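Local atomic coordinates of globin III, extracellular (Lumbricus terrestris, PDB entry 1X9F), a protein that binds heme, here with carbon monoxide bound in its pocket, and as a subunit of the giant extracellular erythrocruorin of the earthworm probably carries oxygen. Residues I33-L38 with R73-L78; R37-K42 with E118-G123; I82-L85 with P89-D92. All coordinates share one frame; numbering follows the deposited sequence.

Interaction 1. Residues I33-L38 with R73-L78; sequences IGFGRL and RILNGL. With HEM (protoporphyrin IX containing Fe), chain R; CMO (carbon monoxide), chain S.
G36 and L75 meet where two helices of the globin fold come close: helix 28-46, the B helix, and helix 65-83, the E helix on the distal side of the heme. Their CA atoms are 6.1 Å apart, and with no side chain G36 lets the L75 methyl lie against its backbone. The leucine points its CB at the other helix and lays that methyl, CD2, 3.5 Å from CA of G36. The ring of F35 stands beside the same methyl at an oblique angle, its CD2 4.4 Å from CD2 of L75, and continues to L124 of helix 110-127. W19 and W23 also pack on L75, so it is enclosed in apolar groups. One residue earlier, I74 serves the heme pocket. Its CG1 is anti to the backbone N (chi1 173°), which puts this branch over the porphyrin, 3.7 Å from HEM C1B. Farther along, G77 brings bare backbone up to the macrocycle, its C 3.5 Å from the heme methyl CMB. R73, itself beside the heme, also forms a salt bridge with E88 of the Globin II chain, and N76 hydrogen-bonds to that chain. The branch of I74 ends at CD1, 3.1 Å from O of the carbon monoxide.

Interaction 2. Residues R37-K42 with E118-G123; sequences RLLLTK and EILATG. With CMO (carbon monoxide), chain S.
L39 reaches across to I119 and L120 where helix 28-46 passes helix 110-127, the short segments' axes 10.0 Å apart and their directions at 137°. With CG anti to the carbonyl carbon (chi1 -60°), the forked end of L39 comes nearer the other helix than its CB does. Both methyls are used: CD1 meets L120 CD1 at 3.8 Å, while CD2 touches I119 CG2, also at 3.8 Å, the side chains of L39 and I119 sliding past each other in opposite directions. L40 turns the other way, into the heme pocket, where its CD1 and CD2 both lie 3.4 Å from O of the carbon monoxide. K42 closes the run at the exposed border: its aliphatic CG packs 3.8 Å from CD1 of I119, while the charged NZ is carried off to a salt bridge with D46. A lysine thus gives I119 an apolar lid and keeps its charge at the surface. An alanine in place of I119 would probably open a gap between the helices, leaving L39 CD2 and the K42 methylenes without their partner. Such a crossing of the B and G helices, with L40, next to L39, lining the distal ligand pocket, belongs to the classic globin fold.

Interaction 3. Residues I82-L85 with P89-D92; sequences INLL and PALD
This is a short-range apolar contact across the EF corner of the globin fold, in which L84 and L85, on the E side of the corner, meet A90 and L91 in the first turn of the F helix. Only three residues separate the segments, and the chain doubles back closely enough to bring the CA atoms of L84 and L91 within 5.1 Å. No hydrogen bond joins the two segments; leucine and alanine side chains, with some backbone, make the whole contact. L84 points its CB at the F helix and spreads its two methyls over A90. CD1 lies 3.7 Å from the carbonyl O of A90, and CD2 is 4.1 Å from the CB of the same residue, whose single methyl gives the leucine fork a low, apolar seat. L91 comes up beside the backbone of the corner, its CB 3.5 Å from O of L84. Its CG is anti to the backbone N (chi1 177°), which carries the fork on to L85. There the two leucines lie side by side and point the same way, CD2 of L85 meeting CD2 of L91 at 3.9 Å. Although the CB of L85 points away from the F helix, its branched end returns to it, leucine being long enough for this. The corner is wedged among other helices: L85 also packs on H12, V15 and Q16 of helix 9-20, D92 forms a salt bridge to K146 of helix 133-148, and the Globin II chain packs against L84, P89 and A90.

Interactions 1 and 2 start from the same helix, 28-46, and share R37 and L38; they lie near the centre of the chain and meet where L78 packs on L120 and I74 on L40. Both reach the carbon monoxide, each through a branched aliphatic residue. They differ in make-up: interaction 1 sets a leucine methyl against a glycine backbone, whereas interaction 2 brings together side chains from both helices, buries more surface and runs out to the solvent at a lysine. Interaction 3 continues helix 65-83 to its far end, about 18 Å from interaction 1 between centres. It too is apolar and largely buried, but it joins consecutive helices; like interaction 1 it has the Globin II chain beside it.

Interaction 1. Residues I33-L38 with R73-L78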
ATOM      1  N   ILE C  33     -29.399 -24.406  -0.812  1.00 24.87           N
ATOM      2  CA  ILE C  33     -30.610 -24.745  -0.064  1.00 24.50           C
ATOM      3  C   ILE C  33     -31.091 -23.609   0.846  1.00 24.83           C
ATOM      4  O   ILE C  33     -32.270 -23.262   0.831  1.00 24.33           O
ATOM      5  CB  ILE C  33     -30.409 -26.053   0.732  1.00 25.17           C
ATOM      6  CG1 ILE C  33     -30.309 -27.240  -0.228  1.00 22.05           C
ATOM      7  CG2 ILE C  33     -31.558 -26.272   1.718  1.00 20.14           C
ATOM      8  CD1 ILE C  33     -29.780 -28.519   0.424  1.00 26.20           C
ATOM      9  N   GLY C  34     -30.176 -23.025   1.618  1.00 25.33           N
ATOM     10  CA  GLY C  34     -30.519 -21.927   2.521  1.00 26.24           C
ATOM     11  C   GLY C  34     -31.082 -20.732   1.779  1.00 27.82           C
ATOM     12  O   GLY C  34     -32.135 -20.202   2.145  1.00 28.02           O
ATOM     13  N   PHE C  35     -30.387 -20.323   0.723  1.00 29.43           N
ATOM     14  CA  PHE C  35     -30.769 -19.143  -0.036  1.00 29.40           C
ATOM     15  C   PHE C  35     -32.087 -19.352  -0.785  1.00 27.56           C
ATOM     16  O   PHE C  35     -32.998 -18.529  -0.684  1.00 26.03           O
ATOM     17  CB  PHE C  35     -29.638 -18.730  -0.985  1.00 30.70           C
ATOM     18  CG  PHE C  35     -29.800 -17.354  -1.563  1.00 32.56           C
ATOM     19  CD1 PHE C  35     -30.144 -16.275  -0.752  1.00 31.03           C
ATOM     20  CD2 PHE C  35     -29.587 -17.132  -2.920  1.00 33.37           C
ATOM     21  CE1 PHE C  35     -30.292 -14.998  -1.286  1.00 31.30           C
ATOM     22  CE2 PHE C  35     -29.727 -15.858  -3.465  1.00 30.06           C
ATOM     23  CZ  PHE C  35     -30.080 -14.790  -2.646  1.00 27.54           C
ATOM     24  N   GLY C  36     -32.184 -20.467  -1.508  1.00 26.30           N
ATOM     25  CA  GLY C  36     -33.386 -20.823  -2.264  1.00 25.63           C
ATOM     26  C   GLY C  36     -34.615 -20.976  -1.390  1.00 27.44           C
ATOM     27  O   GLY C  36     -35.692 -20.479  -1.733  1.00 26.94           O
ATOM     28  N   ARG C  37     -34.451 -21.666  -0.265  1.00 27.99           N
ATOM     29  CA  ARG C  37     -35.512 -21.773   0.730  1.00 29.59           C
ATOM     30  C   ARG C  37     -35.971 -20.376   1.169  1.00 29.90           C
ATOM     31  O   ARG C  37     -37.168 -20.081   1.151  1.00 29.74           O
ATOM     32  CB  ARG C  37     -35.038 -22.615   1.918  1.00 31.20           C
ATOM     33  CG  ARG C  37     -36.136 -23.083   2.861  1.00 35.02           C
ATOM     34  CD  ARG C  37     -36.264 -22.201   4.098  1.00 41.38           C
ATOM     35  NE  ARG C  37     -36.424 -22.982   5.322  1.00 47.89           N
ATOM     36  CZ  ARG C  37     -35.586 -23.937   5.715  1.00 51.81           C
ATOM     37  NH1 ARG C  37     -34.523 -24.267   4.972  1.00 52.08           N
ATOM     38  NH2 ARG C  37     -35.811 -24.582   6.854  1.00 48.25           N
ATOM     39  N   LEU C  38     -35.017 -19.520   1.530  1.00 28.92           N
ATOM     40  CA  LEU C  38     -35.328 -18.155   1.933  1.00 29.69           C
ATOM     41  C   LEU C  38     -36.145 -17.431   0.857  1.00 30.56           C
ATOM     42  O   LEU C  38     -37.202 -16.868   1.154  1.00 31.11           O
ATOM     43  CB  LEU C  38     -34.045 -17.383   2.242  1.00 30.92           C
ATOM     44  CG  LEU C  38     -34.250 -15.880   2.457  1.00 32.42           C
ATOM     45  CD1 LEU C  38     -34.118 -15.522   3.929  1.00 42.73           C
ATOM     46  CD2 LEU C  38     -33.258 -15.094   1.618  1.00 36.66           C
ATOM     47  N   ARG C  73     -32.811 -27.253  -7.118  1.00 25.75           N
ATOM     48  CA  ARG C  73     -33.248 -27.291  -8.502  1.00 26.79           C
ATOM     49  C   ARG C  73     -33.427 -25.888  -9.087  1.00 26.08           C
ATOM     50  O   ARG C  73     -32.882 -25.597 -10.153  1.00 26.32           O
ATOM     51  CB  ARG C  73     -34.522 -28.125  -8.630  1.00 26.16           C
ATOM     52  CG  ARG C  73     -34.447 -29.176  -9.726  1.00 30.10           C
ATOM     53  CD  ARG C  73     -34.945 -30.550  -9.302  1.00 29.68           C
ATOM     54  NE  ARG C  73     -36.259 -30.466  -8.675  1.00 30.45           N
ATOM     55  CZ  ARG C  73     -36.674 -31.233  -7.674  1.00 25.35           C
ATOM     56  NH1 ARG C  73     -35.884 -32.168  -7.153  1.00 21.14           N
ATOM     57  NH2 ARG C  73     -37.894 -31.052  -7.178  1.00 26.70           N
ATOM     58  N   ILE C  74     -34.172 -25.024  -8.396  1.00 24.65           N
ATOM     59  CA  ILE C  74     -34.349 -23.637  -8.845  1.00 23.70           C
ATOM     60  C   ILE C  74     -33.039 -22.857  -8.840  1.00 24.65           C
ATOM     61  O   ILE C  74     -32.777 -22.052  -9.740  1.00 24.57           O
ATOM     62  CB  ILE C  74     -35.371 -22.863  -7.986  1.00 23.60           C
ATOM     63  CG1 ILE C  74     -35.367 -21.386  -8.415  1.00 23.74           C
ATOM     64  CG2 ILE C  74     -35.049 -22.997  -6.493  1.00 25.54           C
ATOM     65  CD1 ILE C  74     -36.232 -20.425  -7.560  1.00 32.58           C
ATOM     66  N   LEU C  75     -32.235 -23.083  -7.806  1.00 23.55           N
ATOM     67  CA  LEU C  75     -30.975 -22.377  -7.660  1.00 23.77           C
ATOM     68  C   LEU C  75     -30.015 -22.766  -8.771  1.00 23.64           C
ATOM     69  O   LEU C  75     -29.256 -21.927  -9.256  1.00 24.71           O
ATOM     70  CB  LEU C  75     -30.344 -22.665  -6.296  1.00 26.19           C
ATOM     71  CG  LEU C  75     -29.976 -21.450  -5.439  1.00 26.65           C
ATOM     72  CD1 LEU C  75     -29.006 -20.502  -6.144  1.00 25.67           C
ATOM     73  CD2 LEU C  75     -31.227 -20.703  -5.003  1.00 23.35           C
ATOM     74  N   ASN C  76     -30.049 -24.036  -9.171  1.00 20.71           N
ATOM     75  CA  ASN C  76     -29.244 -24.472 -10.302  1.00 20.10           C
ATOM     76  C   ASN C  76     -29.798 -23.978 -11.626  1.00 19.48           C
ATOM     77  O   ASN C  76     -29.049 -23.791 -12.586  1.00 20.15           O
ATOM     78  CB  ASN C  76     -29.034 -25.983 -10.296  1.00 19.25           C
ATOM     79  CG  ASN C  76     -27.801 -26.388  -9.506  1.00 27.66           C
ATOM     80  OD1 ASN C  76     -27.311 -25.634  -8.661  1.00 37.01           O
ATOM     81  ND2 ASN C  76     -27.289 -27.581  -9.783  1.00 31.70           N
ATOM     82  N   GLY C  77     -31.109 -23.743 -11.661  1.00 17.97           N
ATOM     83  CA  GLY C  77     -31.750 -23.155 -12.832  1.00 16.71           C
ATOM     84  C   GLY C  77     -31.249 -21.740 -13.030  1.00 18.43           C
ATOM     85  O   GLY C  77     -30.939 -21.337 -14.153  1.00 16.59           O
ATOM     86  N   LEU C  78     -31.171 -20.991 -11.930  1.00 18.22           N
ATOM     87  CA  LEU C  78     -30.675 -19.615 -11.953  1.00 18.50           C
ATOM     88  C   LEU C  78     -29.168 -19.604 -12.220  1.00 18.75           C
ATOM     89  O   LEU C  78     -28.669 -18.737 -12.947  1.00 17.56           O
ATOM     90  CB  LEU C  78     -31.020 -18.886 -10.647  1.00 19.03           C
ATOM     91  CG  LEU C  78     -30.518 -17.444 -10.463  1.00 23.73           C
ATOM     92  CD1 LEU C  78     -31.071 -16.511 -11.540  1.00 27.00           C
ATOM     93  CD2 LEU C  78     -30.867 -16.925  -9.070  1.00 22.45           C
TER
HETATM   94  CHA HEM R 160     -40.087 -25.838 -10.851  1.00 29.00           C
HETATM   95  CHB HEM R 160     -36.413 -22.845 -12.110  1.00 30.82           C
HETATM   96  CHC HEM R 160     -38.929 -18.976 -10.526  1.00 31.01           C
HETATM   97  CHD HEM R 160     -42.739 -21.936  -9.603  1.00 25.92           C
HETATM   98  C1A HEM R 160     -38.769 -25.353 -11.306  1.00 30.17           C
HETATM   99  C2A HEM R 160     -37.777 -26.238 -11.722  1.00 26.95           C
HETATM  100  C3A HEM R 160     -36.650 -25.385 -12.109  1.00 26.59           C
HETATM  101  C4A HEM R 160     -37.201 -24.046 -11.839  1.00 27.12           C
HETATM  102  CMA HEM R 160     -35.291 -25.763 -12.641  1.00 27.67           C
HETATM  103  CAA HEM R 160     -37.834 -27.742 -11.761  1.00 28.76           C
HETATM  104  CBA HEM R 160     -38.128 -28.208 -13.175  1.00 28.19           C
HETATM  105  CGA HEM R 160     -38.127 -29.713 -13.159  1.00 30.10           C
HETATM  106  O1A HEM R 160     -37.031 -30.310 -13.219  1.00 35.26           O
HETATM  107  O2A HEM R 160     -39.224 -30.304 -13.083  1.00 32.20           O
HETATM  108  C1B HEM R 160     -36.793 -21.477 -11.774  1.00 27.32           C
HETATM  109  C2B HEM R 160     -35.896 -20.430 -11.948  1.00 32.61           C
HETATM  110  C3B HEM R 160     -36.631 -19.395 -11.472  1.00 32.12           C
HETATM  111  C4B HEM R 160     -37.878 -19.834 -11.084  1.00 27.91           C
HETATM  112  CMB HEM R 160     -34.487 -20.428 -12.496  1.00 28.34           C
HETATM  113  CAB HEM R 160     -36.197 -18.130 -11.478  1.00 29.10           C
HETATM  114  CBB HEM R 160     -35.430 -17.005 -11.557  1.00 33.25           C
HETATM  115  C1C HEM R 160     -40.248 -19.477 -10.105  1.00 29.06           C
HETATM  116  C2C HEM R 160     -41.213 -18.632  -9.581  1.00 28.59           C
HETATM  117  C3C HEM R 160     -42.262 -19.483  -9.353  1.00 32.08           C
HETATM  118  C4C HEM R 160     -41.866 -20.754  -9.702  1.00 29.13           C
HETATM  119  CMC HEM R 160     -41.148 -17.143  -9.359  1.00 24.18           C
HETATM  120  CAC HEM R 160     -43.560 -19.102  -8.743  1.00 38.80           C
HETATM  121  CBC HEM R 160     -44.817 -19.032  -9.350  1.00 37.95           C
HETATM  122  C1D HEM R 160     -42.353 -23.330  -9.872  1.00 24.37           C
HETATM  123  C2D HEM R 160     -43.222 -24.387  -9.609  1.00 28.38           C
HETATM  124  C3D HEM R 160     -42.516 -25.519  -9.954  1.00 26.57           C
HETATM  125  C4D HEM R 160     -41.207 -24.989 -10.403  1.00 26.76           C
HETATM  126  CMD HEM R 160     -44.635 -24.297  -9.079  1.00 23.61           C
HETATM  127  CAD HEM R 160     -42.963 -26.953  -9.880  1.00 26.00           C
HETATM  128  CBD HEM R 160     -42.666 -27.448  -8.470  1.00 29.76           C
HETATM  129  CGD HEM R 160     -42.998 -28.912  -8.452  1.00 33.11           C
HETATM  130  O1D HEM R 160     -44.157 -29.266  -8.145  1.00 36.82           O
HETATM  131  O2D HEM R 160     -42.090 -29.707  -8.758  1.00 38.03           O
HETATM  132  NA  HEM R 160     -38.474 -24.023 -11.385  1.00 25.97           N
HETATM  133  NB  HEM R 160     -38.013 -21.176 -11.245  1.00 28.48           N
HETATM  134  NC  HEM R 160     -40.619 -20.787 -10.204  1.00 24.87           N
HETATM  135  ND  HEM R 160     -41.119 -23.640 -10.346  1.00 29.23           N
HETATM  136 FE   HEM R 160     -39.574 -22.411 -10.829  1.00 25.72          FE
HETATM  137  C   CMO S1163     -38.856 -22.737  -8.624  1.00 30.61           C
HETATM  138  O   CMO S1163     -38.665 -22.408  -7.466  1.00 37.65           O

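Interaction 2. Residues R37-K42 with E118-G123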
ATOM      1  N   ARG C  37     -34.451 -21.666  -0.265  1.00 27.99           N
ATOM      2  CA  ARG C  37     -35.512 -21.773   0.730  1.00 29.59           C
ATOM      3  C   ARG C  37     -35.971 -20.376   1.169  1.00 29.90           C
ATOM      4  O   ARG C  37     -37.168 -20.081   1.151  1.00 29.74           O
ATOM      5  CB  ARG C  37     -35.038 -22.615   1.918  1.00 31.20           C
ATOM      6  CG  ARG C  37     -36.136 -23.083   2.861  1.00 35.02           C
ATOM      7  CD  ARG C  37     -36.264 -22.201   4.098  1.00 41.38           C
ATOM      8  NE  ARG C  37     -36.424 -22.982   5.322  1.00 47.89           N
ATOM      9  CZ  ARG C  37     -35.586 -23.937   5.715  1.00 51.81           C
ATOM     10  NH1 ARG C  37     -34.523 -24.267   4.972  1.00 52.08           N
ATOM     11  NH2 ARG C  37     -35.811 -24.582   6.854  1.00 48.25           N
ATOM     12  N   LEU C  38     -35.017 -19.520   1.530  1.00 28.92           N
ATOM     13  CA  LEU C  38     -35.328 -18.155   1.933  1.00 29.69           C
ATOM     14  C   LEU C  38     -36.145 -17.431   0.857  1.00 30.56           C
ATOM     15  O   LEU C  38     -37.202 -16.868   1.154  1.00 31.11           O
ATOM     16  CB  LEU C  38     -34.045 -17.383   2.242  1.00 30.92           C
ATOM     17  CG  LEU C  38     -34.250 -15.880   2.457  1.00 32.42           C
ATOM     18  CD1 LEU C  38     -34.118 -15.522   3.929  1.00 42.73           C
ATOM     19  CD2 LEU C  38     -33.258 -15.094   1.618  1.00 36.66           C
ATOM     20  N   LEU C  39     -35.660 -17.468  -0.385  1.00 30.17           N
ATOM     21  CA  LEU C  39     -36.341 -16.805  -1.504  1.00 29.77           C
ATOM     22  C   LEU C  39     -37.784 -17.263  -1.704  1.00 28.03           C
ATOM     23  O   LEU C  39     -38.696 -16.436  -1.737  1.00 27.05           O
ATOM     24  CB  LEU C  39     -35.550 -16.967  -2.807  1.00 29.28           C
ATOM     25  CG  LEU C  39     -34.126 -16.401  -2.832  1.00 29.79           C
ATOM     26  CD1 LEU C  39     -33.375 -16.892  -4.064  1.00 28.05           C
ATOM     27  CD2 LEU C  39     -34.106 -14.874  -2.748  1.00 24.23           C
ATOM     28  N   LEU C  40     -37.994 -18.568  -1.839  1.00 28.09           N
ATOM     29  CA  LEU C  40     -39.335 -19.081  -2.096  1.00 30.05           C
ATOM     30  C   LEU C  40     -40.251 -18.873  -0.896  1.00 31.47           C
ATOM     31  O   LEU C  40     -41.420 -18.503  -1.053  1.00 28.83           O
ATOM     32  CB  LEU C  40     -39.278 -20.553  -2.497  1.00 31.47           C
ATOM     33  CG  LEU C  40     -38.549 -20.821  -3.815  1.00 29.31           C
ATOM     34  CD1 LEU C  40     -38.428 -22.320  -4.043  1.00 31.96           C
ATOM     35  CD2 LEU C  40     -39.267 -20.160  -4.995  1.00 28.77           C
ATOM     36  N   THR C  41     -39.713 -19.098   0.299  1.00 33.69           N
ATOM     37  CA  THR C  41     -40.450 -18.844   1.535  1.00 36.06           C
ATOM     38  C   THR C  41     -40.988 -17.411   1.587  1.00 36.72           C
ATOM     39  O   THR C  41     -42.164 -17.195   1.901  1.00 38.90           O
ATOM     40  CB  THR C  41     -39.558 -19.163   2.755  1.00 35.23           C
ATOM     41  OG1 THR C  41     -39.752 -20.533   3.129  1.00 37.61           O
ATOM     42  CG2 THR C  41     -40.000 -18.393   4.005  1.00 38.42           C
ATOM     43  N   LYS C  42     -40.124 -16.447   1.269  1.00 36.24           N
ATOM     44  CA  LYS C  42     -40.495 -15.036   1.221  1.00 37.49           C
ATOM     45  C   LYS C  42     -41.532 -14.803   0.123  1.00 36.60           C
ATOM     46  O   LYS C  42     -42.475 -14.027   0.307  1.00 35.53           O
ATOM     47  CB  LYS C  42     -39.248 -14.167   0.999  1.00 39.86           C
ATOM     48  CG  LYS C  42     -39.479 -12.648   0.993  1.00 45.31           C
ATOM     49  CD  LYS C  42     -39.609 -12.050   2.397  1.00 52.44           C
ATOM     50  CE  LYS C  42     -39.669 -10.518   2.350  1.00 50.99           C
ATOM     51  NZ  LYS C  42     -40.835 -10.001   1.550  1.00 48.20           N
ATOM     52  N   GLU C 118     -38.019  -8.897  -7.229  1.00 30.67           N
ATOM     53  CA  GLU C 118     -37.841  -7.953  -6.128  1.00 30.93           C
ATOM     54  C   GLU C 118     -37.180  -8.636  -4.944  1.00 30.03           C
ATOM     55  O   GLU C 118     -36.235  -8.096  -4.369  1.00 32.66           O
ATOM     56  CB  GLU C 118     -39.172  -7.357  -5.679  1.00 30.87           C
ATOM     57  CG  GLU C 118     -39.936  -6.615  -6.760  1.00 33.13           C
ATOM     58  CD  GLU C 118     -41.407  -6.451  -6.419  1.00 42.29           C
ATOM     59  OE1 GLU C 118     -42.149  -5.911  -7.266  1.00 44.25           O
ATOM     60  OE2 GLU C 118     -41.825  -6.857  -5.311  1.00 45.00           O
ATOM     61  N   ILE C 119     -37.682  -9.814  -4.578  1.00 28.62           N
ATOM     62  CA  ILE C 119     -37.102 -10.578  -3.473  1.00 28.41           C
ATOM     63  C   ILE C 119     -35.631 -10.911  -3.755  1.00 28.47           C
ATOM     64  O   ILE C 119     -34.784 -10.816  -2.865  1.00 27.70           O
ATOM     65  CB  ILE C 119     -37.934 -11.854  -3.175  1.00 27.60           C
ATOM     66  CG1 ILE C 119     -39.326 -11.474  -2.665  1.00 21.64           C
ATOM     67  CG2 ILE C 119     -37.224 -12.744  -2.147  1.00 26.66           C
ATOM     68  CD1 ILE C 119     -40.324 -12.612  -2.672  1.00 26.20           C
ATOM     69  N   LEU C 120     -35.344 -11.273  -5.003  1.00 27.09           N
ATOM     70  CA  LEU C 120     -34.001 -11.625  -5.443  1.00 25.53           C
ATOM     71  C   LEU C 120     -33.073 -10.412  -5.398  1.00 24.66           C
ATOM     72  O   LEU C 120     -31.915 -10.519  -4.994  1.00 26.10           O
ATOM     73  CB  LEU C 120     -34.073 -12.206  -6.856  1.00 26.09           C
ATOM     74  CG  LEU C 120     -32.969 -13.087  -7.441  1.00 28.74           C
ATOM     75  CD1 LEU C 120     -32.470 -14.134  -6.454  1.00 28.66           C
ATOM     76  CD2 LEU C 120     -33.498 -13.754  -8.699  1.00 29.02           C
ATOM     77  N   ALA C 121     -33.600  -9.257  -5.799  1.00 23.22           N
ATOM     78  CA  ALA C 121     -32.850  -8.000  -5.760  1.00 24.06           C
ATOM     79  C   ALA C 121     -32.491  -7.567  -4.339  1.00 24.20           C
ATOM     80  O   ALA C 121     -31.435  -6.983  -4.109  1.00 25.70           O
ATOM     81  CB  ALA C 121     -33.628  -6.898  -6.464  1.00 22.76           C
ATOM     82  N   THR C 122     -33.387  -7.847  -3.397  1.00 25.14           N
ATOM     83  CA  THR C 122     -33.176  -7.507  -1.998  1.00 24.61           C
ATOM     84  C   THR C 122     -32.208  -8.486  -1.332  1.00 25.29           C
ATOM     85  O   THR C 122     -31.305  -8.076  -0.601  1.00 25.32           O
ATOM     86  CB  THR C 122     -34.535  -7.475  -1.272  1.00 25.03           C
ATOM     87  OG1 THR C 122     -35.343  -6.435  -1.845  1.00 22.89           O
ATOM     88  CG2 THR C 122     -34.382  -7.043   0.196  1.00 22.15           C
ATOM     89  N   GLY C 123     -32.390  -9.775  -1.605  1.00 25.20           N
ATOM     90  CA  GLY C 123     -31.620 -10.820  -0.937  1.00 24.98           C
ATOM     91  C   GLY C 123     -30.177 -10.953  -1.379  1.00 25.94           C
ATOM     92  O   GLY C 123     -29.313 -11.291  -0.571  1.00 25.26           O
TER
HETATM   93  C   CMO S1163     -38.856 -22.737  -8.624  1.00 30.61           C
HETATM   94  O   CMO S1163     -38.665 -22.408  -7.466  1.00 37.65           O

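Interaction 3. Residues I82-L85 with P89-D92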
ATOM      1  N   ILE C  82     -27.267 -17.740 -15.492  1.00 16.91           N
ATOM      2  CA  ILE C  82     -26.114 -16.869 -15.274  1.00 16.22           C
ATOM      3  C   ILE C  82     -24.867 -17.418 -15.966  1.00 18.53           C
ATOM      4  O   ILE C  82     -24.117 -16.662 -16.591  1.00 20.51           O
ATOM      5  CB  ILE C  82     -25.857 -16.648 -13.760  1.00 16.41           C
ATOM      6  CG1 ILE C  82     -27.021 -15.854 -13.136  1.00 11.00           C
ATOM      7  CG2 ILE C  82     -24.495 -15.951 -13.526  1.00 10.73           C
ATOM      8  CD1 ILE C  82     -26.913 -15.693 -11.625  1.00 11.71           C
ATOM      9  N   ASN C  83     -24.646 -18.726 -15.864  1.00 17.00           N
ATOM     10  CA  ASN C  83     -23.474 -19.311 -16.501  1.00 17.95           C
ATOM     11  C   ASN C  83     -23.576 -19.372 -18.016  1.00 19.26           C
ATOM     12  O   ASN C  83     -22.588 -19.663 -18.690  1.00 21.46           O
ATOM     13  CB  ASN C  83     -23.114 -20.677 -15.910  1.00 17.73           C
ATOM     14  CG  ASN C  83     -22.218 -20.555 -14.694  1.00 19.25           C
ATOM     15  OD1 ASN C  83     -20.990 -20.557 -14.810  1.00 22.16           O
ATOM     16  ND2 ASN C  83     -22.827 -20.412 -13.521  1.00 17.53           N
ATOM     17  N   LEU C  84     -24.764 -19.088 -18.549  1.00 18.21           N
ATOM     18  CA  LEU C  84     -24.939 -19.025 -19.997  1.00 17.85           C
ATOM     19  C   LEU C  84     -25.078 -17.593 -20.525  1.00 21.12           C
ATOM     20  O   LEU C  84     -25.334 -17.398 -21.717  1.00 19.97           O
ATOM     21  CB  LEU C  84     -26.102 -19.919 -20.461  1.00 16.71           C
ATOM     22  CG  LEU C  84     -25.848 -21.435 -20.446  1.00 14.99           C
ATOM     23  CD1 LEU C  84     -27.104 -22.203 -20.836  1.00 14.11           C
ATOM     24  CD2 LEU C  84     -24.670 -21.846 -21.345  1.00 11.09           C
ATOM     25  N   LEU C  85     -24.895 -16.595 -19.662  1.00 23.16           N
ATOM     26  CA  LEU C  85     -25.019 -15.197 -20.087  1.00 23.74           C
ATOM     27  C   LEU C  85     -24.039 -14.801 -21.198  1.00 24.73           C
ATOM     28  O   LEU C  85     -24.373 -13.981 -22.060  1.00 24.22           O
ATOM     29  CB  LEU C  85     -24.923 -14.247 -18.892  1.00 23.74           C
ATOM     30  CG  LEU C  85     -26.171 -14.155 -18.002  1.00 24.46           C
ATOM     31  CD1 LEU C  85     -25.831 -13.501 -16.666  1.00 20.87           C
ATOM     32  CD2 LEU C  85     -27.309 -13.401 -18.687  1.00 14.73           C
ATOM     33  N   PRO C  89     -27.542 -17.390 -27.450  1.00 26.50           N
ATOM     34  CA  PRO C  89     -28.435 -18.400 -28.026  1.00 25.14           C
ATOM     35  C   PRO C  89     -28.591 -19.660 -27.171  1.00 24.59           C
ATOM     36  O   PRO C  89     -29.684 -20.231 -27.131  1.00 25.25           O
ATOM     37  CB  PRO C  89     -27.796 -18.715 -29.381  1.00 23.54           C
ATOM     38  CG  PRO C  89     -26.375 -18.380 -29.220  1.00 26.15           C
ATOM     39  CD  PRO C  89     -26.304 -17.255 -28.241  1.00 23.92           C
ATOM     40  N   ALA C  90     -27.529 -20.088 -26.491  1.00 23.62           N
ATOM     41  CA  ALA C  90     -27.654 -21.212 -25.560  1.00 23.07           C
ATOM     42  C   ALA C  90     -28.496 -20.833 -24.348  1.00 22.95           C
ATOM     43  O   ALA C  90     -29.265 -21.659 -23.848  1.00 24.53           O
ATOM     44  CB  ALA C  90     -26.278 -21.723 -25.131  1.00 22.21           C
ATOM     45  N   LEU C  91     -28.344 -19.593 -23.876  1.00 22.71           N
ATOM     46  CA  LEU C  91     -29.203 -19.056 -22.821  1.00 22.61           C
ATOM     47  C   LEU C  91     -30.679 -19.099 -23.213  1.00 24.49           C
ATOM     48  O   LEU C  91     -31.525 -19.499 -22.411  1.00 23.89           O
ATOM     49  CB  LEU C  91     -28.794 -17.625 -22.447  1.00 20.71           C
ATOM     50  CG  LEU C  91     -29.658 -16.894 -21.406  1.00 21.81           C
ATOM     51  CD1 LEU C  91     -29.552 -17.547 -20.042  1.00 18.16           C
ATOM     52  CD2 LEU C  91     -29.293 -15.421 -21.317  1.00 21.48           C
ATOM     53  N   ASP C  92     -30.980 -18.699 -24.446  1.00 24.11           N
ATOM     54  CA  ASP C  92     -32.363 -18.671 -24.908  1.00 27.62           C
ATOM     55  C   ASP C  92     -33.025 -20.035 -24.939  1.00 26.60           C
ATOM     56  O   ASP C  92     -34.183 -20.180 -24.541  1.00 26.61           O
ATOM     57  CB  ASP C  92     -32.494 -17.970 -26.253  1.00 29.51           C
ATOM     58  CG  ASP C  92     -33.128 -16.613 -26.113  1.00 38.13           C
ATOM     59  OD1 ASP C  92     -32.444 -15.678 -25.641  1.00 42.30           O
ATOM     60  OD2 ASP C  92     -34.323 -16.384 -26.425  1.00 49.29           O
TER